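Side-chain contacts in RILP-like protein 2 (Mus musculus, PDB 4KP3), which takes part in cell shape and neuronal morphogenesis, positively regulating the establishment and maintenance of dendritic spines, and in protein transport, including transport away from primary cilia: residues L30-T33 / T34-Y38; L71-L74 / V75-S79. All blocks are in the same frame, centred on the assembly; numbering follows the deposited sequence.

Contact 1 (L30-T33 / T34-Y38); sequences LQLT and TDDVY
D36 reaches back over the first turn of helix 34-49 to T33, the N-cap residue just before that helix. D36 CB lies 3.3 Å from T33 O and 3.7 Å from L32 CD2. With CG anti to its own carbonyl carbon (chi1 -68°), the carboxylate is carried back toward the start of the helix, where D36 CG sits 3.5 Å from T33 OG1. At the tip, D36 OD2 accepts from T33 N at 3.1 Å; the N-H meets it from above the carboxylate plane, 43° out of it. The same OD2 forms a salt bridge with K27, which ties the cap to the chain before it. In return, T33 OG1 accepts from D36 N at 3.1 Å, placed there by a chi1 of 71° that sets the hydroxyl between backbone N and carbonyl carbon. The first i to i+4 bond follows, V37 N to T33 O at 3.2 Å. Replacing D36 by an alanine is likely to leave T33 N without this acceptor and K27 without its carboxylate mate, so that the helix start is less firmly fixed. The paired side-chain-to-backbone bonds of N-cap T33 and D36 are those of a capping box.

Contact 2 (L71-L74 / V75-S79); sequences LETL and VNEGS
Two successive turns of helix 55-100, the long helix of the RH1 domain, are joined here by backbone i to i+4 bonds, with side chains four residues apart alongside. T73 and E77 lie side by side and point the same way, T73 CG2 standing 3.9 Å from E77 CG. T73 holds this methyl anti to its backbone N (chi1 -59° for OG1), while OG1 turns back to the carbonyl of E69. E77 CG, anti to its carbonyl carbon (chi1 -68°), lies 3.2 Å from T73 O, the acceptor for E77 N at 2.8 Å, a bond nearly aligned with the carbonyl. V75 places CG2 only 3.2 Å from L71 O, whose carbonyl accepts from V75 N; the side chains themselves meet more loosely, L71 CD1 to V75 CG2 at 4.5 Å. N76 N donates to E72 O at 2.8 Å. At G78 the backbone bond from G78 N to L74 O is longer, 3.2 Å, and its donor stands 38° above the carbonyl plane. L71, L74 and V75 also pack on the second subunit, L74 on V75 there and V75 on L74, so the i to i+4 bonded helix carries an apolar dimer surface, consistent with the protein's dimerization activity.

Contact 1 starts helix 34-49 and contact 2 lies midway along helix 55-100, the next helix in the chain; their centres are about 8 Å apart. They touch directly. V75 CG1 of contact 2 packs 3.3 Å from L32 O and 3.6 Å from T33 C, against the backbone leading into the capped helix. One turn into helix 34-49, Y38 OH lies 2.6 Å from E72 OE2, which precedes V75 by three residues, a probable hydrogen bond between the two helices, and V37 rests on L71, E72 and V75. Both contacts also reach the second subunit: L32 packs on its M70, and T73 on its P29. The same turns thus contribute to both the packing of the two helices and the dimer interface.

Contact 1 (L30-T33 / T34-Y38)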
loop_
_atom_site.group_PDB
_atom_site.type_symbol
_atom_site.label_atom_id
_atom_site.label_comp_id
_atom_site.label_asym_id
_atom_site.label_seq_id
_atom_site.Cartn_x
_atom_site.Cartn_y
_atom_site.Cartn_z
ATOM N N LEU E 30 -15.347 10.764 0.183
ATOM C CA LEU E 30 -16.699 10.642 0.727
ATOM C C LEU E 30 -17.674 10.117 -0.321
ATOM O O LEU E 30 -18.867 9.977 -0.052
ATOM C CB LEU E 30 -17.177 11.975 1.294
ATOM C CG LEU E 30 -16.469 12.387 2.590
ATOM C CD1 LEU E 30 -17.015 13.716 3.072
ATOM C CD2 LEU E 30 -16.633 11.316 3.656
ATOM N N GLN E 31 -17.160 9.817 -1.511
ATOM C CA GLN E 31 -17.999 9.295 -2.572
ATOM C C GLN E 31 -17.497 7.983 -3.151
ATOM O O GLN E 31 -18.003 7.517 -4.170
ATOM C CB GLN E 31 -18.186 10.336 -3.652
ATOM C CG GLN E 31 -19.036 11.488 -3.190
ATOM C CD GLN E 31 -19.164 12.559 -4.218
ATOM O OE1 GLN E 31 -18.279 12.747 -5.051
ATOM N NE2 GLN E 31 -20.277 13.279 -4.174
ATOM N N LEU E 32 -16.495 7.397 -2.504
ATOM C CA LEU E 32 -16.108 6.028 -2.808
ATOM C C LEU E 32 -17.274 5.094 -2.497
ATOM O O LEU E 32 -18.008 5.303 -1.531
ATOM C CB LEU E 32 -14.886 5.611 -1.984
ATOM C CG LEU E 32 -13.536 6.243 -2.336
ATOM C CD1 LEU E 32 -12.527 5.919 -1.245
ATOM C CD2 LEU E 32 -13.067 5.722 -3.685
ATOM N N THR E 33 -17.452 4.079 -3.337
ATOM C CA THR E 33 -18.327 2.957 -3.015
ATOM C C THR E 33 -17.450 1.771 -2.636
ATOM O O THR E 33 -16.240 1.796 -2.865
ATOM C CB THR E 33 -19.179 2.541 -4.213
ATOM O OG1 THR E 33 -18.339 1.911 -5.187
ATOM C CG2 THR E 33 -19.867 3.751 -4.828
ATOM N N THR E 34 -18.044 0.725 -2.070
ATOM C CA THR E 34 -17.267 -0.471 -1.747
ATOM C C THR E 34 -16.714 -1.117 -3.021
ATOM O O THR E 34 -15.653 -1.740 -2.993
ATOM C CB THR E 34 -18.068 -1.498 -0.907
ATOM O OG1 THR E 34 -19.308 -1.795 -1.556
ATOM C CG2 THR E 34 -18.349 -0.953 0.488
ATOM N N ASP E 35 -17.425 -0.949 -4.134
ATOM C CA ASP E 35 -16.929 -1.394 -5.438
ATOM C C ASP E 35 -15.629 -0.684 -5.821
ATOM O O ASP E 35 -14.703 -1.317 -6.330
ATOM C CB ASP E 35 -17.977 -1.172 -6.531
ATOM C CG ASP E 35 -19.080 -2.214 -6.505
ATOM O OD1 ASP E 35 -18.825 -3.331 -6.010
ATOM O OD2 ASP E 35 -20.195 -1.917 -6.986
ATOM N N ASP E 36 -15.570 0.624 -5.578
ATOM C CA ASP E 36 -14.364 1.404 -5.857
ATOM C C ASP E 36 -13.175 0.896 -5.049
ATOM O O ASP E 36 -12.053 0.833 -5.550
ATOM C CB ASP E 36 -14.588 2.886 -5.557
ATOM C CG ASP E 36 -15.573 3.532 -6.506
ATOM O OD1 ASP E 36 -15.707 3.048 -7.650
ATOM O OD2 ASP E 36 -16.208 4.529 -6.107
ATOM N N VAL E 37 -13.431 0.526 -3.800
ATOM C CA VAL E 37 -12.389 -0.009 -2.932
ATOM C C VAL E 37 -11.880 -1.340 -3.493
ATOM O O VAL E 37 -10.672 -1.573 -3.569
ATOM C CB VAL E 37 -12.910 -0.192 -1.487
ATOM C CG1 VAL E 37 -11.870 -0.866 -0.608
ATOM C CG2 VAL E 37 -13.324 1.147 -0.903
ATOM N N TYR E 38 -12.812 -2.199 -3.896
ATOM C CA TYR E 38 -12.476 -3.477 -4.524
ATOM C C TYR E 38 -11.625 -3.294 -5.782
ATOM O O TYR E 38 -10.693 -4.059 -6.028
ATOM C CB TYR E 38 -13.749 -4.255 -4.864
ATOM C CG TYR E 38 -14.641 -4.521 -3.674
ATOM C CD1 TYR E 38 -14.116 -4.588 -2.391
ATOM C CD2 TYR E 38 -16.010 -4.694 -3.832
ATOM C CE1 TYR E 38 -14.921 -4.824 -1.302
ATOM C CE2 TYR E 38 -16.828 -4.932 -2.745
ATOM C CZ TYR E 38 -16.277 -4.997 -1.481
ATOM O OH TYR E 38 -17.083 -5.234 -0.391
#

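Contact 2 (L71-L74 / V75-S79)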
loop_
_atom_site.group_PDB
_atom_site.type_symbol
_atom_site.label_atom_id
_atom_site.label_comp_id
_atom_site.label_asym_id
_atom_site.label_seq_id
_atom_site.Cartn_x
_atom_site.Cartn_y
_atom_site.Cartn_z
ATOM N N LEU E 71 -10.494 0.711 4.990
ATOM C CA LEU E 71 -11.100 1.606 4.016
ATOM C C LEU E 71 -12.472 1.089 3.591
ATOM O O LEU E 71 -13.435 1.853 3.557
ATOM C CB LEU E 71 -10.188 1.762 2.797
ATOM C CG LEU E 71 -10.630 2.782 1.750
ATOM C CD1 LEU E 71 -10.615 4.161 2.346
ATOM C CD2 LEU E 71 -9.728 2.733 0.532
ATOM N N GLU E 72 -12.560 -0.202 3.270
ATOM C CA GLU E 72 -13.841 -0.813 2.914
ATOM C C GLU E 72 -14.885 -0.602 4.007
ATOM O O GLU E 72 -15.995 -0.135 3.733
ATOM C CB GLU E 72 -13.709 -2.319 2.635
ATOM C CG GLU E 72 -15.040 -2.946 2.174
ATOM C CD GLU E 72 -15.110 -4.460 2.344
ATOM O OE1 GLU E 72 -14.108 -5.074 2.769
ATOM O OE2 GLU E 72 -16.183 -5.035 2.053
ATOM N N THR E 73 -14.520 -0.937 5.244
ATOM C CA THR E 73 -15.440 -0.810 6.375
ATOM C C THR E 73 -15.988 0.611 6.532
ATOM O O THR E 73 -17.204 0.803 6.587
ATOM C CB THR E 73 -14.792 -1.266 7.696
ATOM O OG1 THR E 73 -14.387 -2.637 7.583
ATOM C CG2 THR E 73 -15.775 -1.124 8.849
ATOM N N LEU E 74 -15.098 1.600 6.586
ATOM C CA LEU E 74 -15.516 2.993 6.753
ATOM C C LEU E 74 -16.387 3.485 5.601
ATOM O O LEU E 74 -17.343 4.230 5.817
ATOM C CB LEU E 74 -14.307 3.917 6.937
ATOM C CG LEU E 74 -13.572 3.779 8.270
ATOM C CD1 LEU E 74 -12.500 4.843 8.402
ATOM C CD2 LEU E 74 -14.549 3.860 9.427
ATOM N N VAL E 75 -16.058 3.071 4.380
ATOM C CA VAL E 75 -16.894 3.395 3.229
ATOM C C VAL E 75 -18.266 2.730 3.372
ATOM O O VAL E 75 -19.300 3.378 3.199
ATOM C CB VAL E 75 -16.223 2.983 1.894
ATOM C CG1 VAL E 75 -17.225 3.032 0.734
ATOM C CG2 VAL E 75 -15.026 3.878 1.600
ATOM N N ASN E 76 -18.267 1.444 3.715
ATOM C CA ASN E 76 -19.508 0.678 3.863
ATOM C C ASN E 76 -20.425 1.203 4.966
ATOM O O ASN E 76 -21.608 1.452 4.727
ATOM C CB ASN E 76 -19.200 -0.796 4.114
ATOM C CG ASN E 76 -20.445 -1.659 4.112
ATOM O OD1 ASN E 76 -21.304 -1.534 3.238
ATOM N ND2 ASN E 76 -20.554 -2.535 5.100
ATOM N N GLU E 77 -19.873 1.357 6.168
ATOM C CA GLU E 77 -20.596 1.913 7.309
ATOM C C GLU E 77 -21.253 3.246 6.985
ATOM O O GLU E 77 -22.444 3.438 7.231
ATOM C CB GLU E 77 -19.645 2.110 8.492
ATOM C CG GLU E 77 -19.132 0.818 9.088
ATOM C CD GLU E 77 -20.257 -0.090 9.535
ATOM O OE1 GLU E 77 -21.186 0.407 10.203
ATOM O OE2 GLU E 77 -20.216 -1.296 9.207
ATOM N N GLY E 78 -20.463 4.165 6.436
ATOM C CA GLY E 78 -20.944 5.492 6.100
ATOM C C GLY E 78 -22.103 5.480 5.120
ATOM O O GLY E 78 -23.100 6.169 5.322
ATOM N N SER E 79 -21.970 4.690 4.062
ATOM C CA SER E 79 -23.015 4.576 3.053
ATOM C C SER E 79 -24.307 3.978 3.621
ATOM O O SER E 79 -25.394 4.512 3.399
ATOM C CB SER E 79 -22.515 3.756 1.859
ATOM O OG SER E 79 -23.540 3.557 0.903
#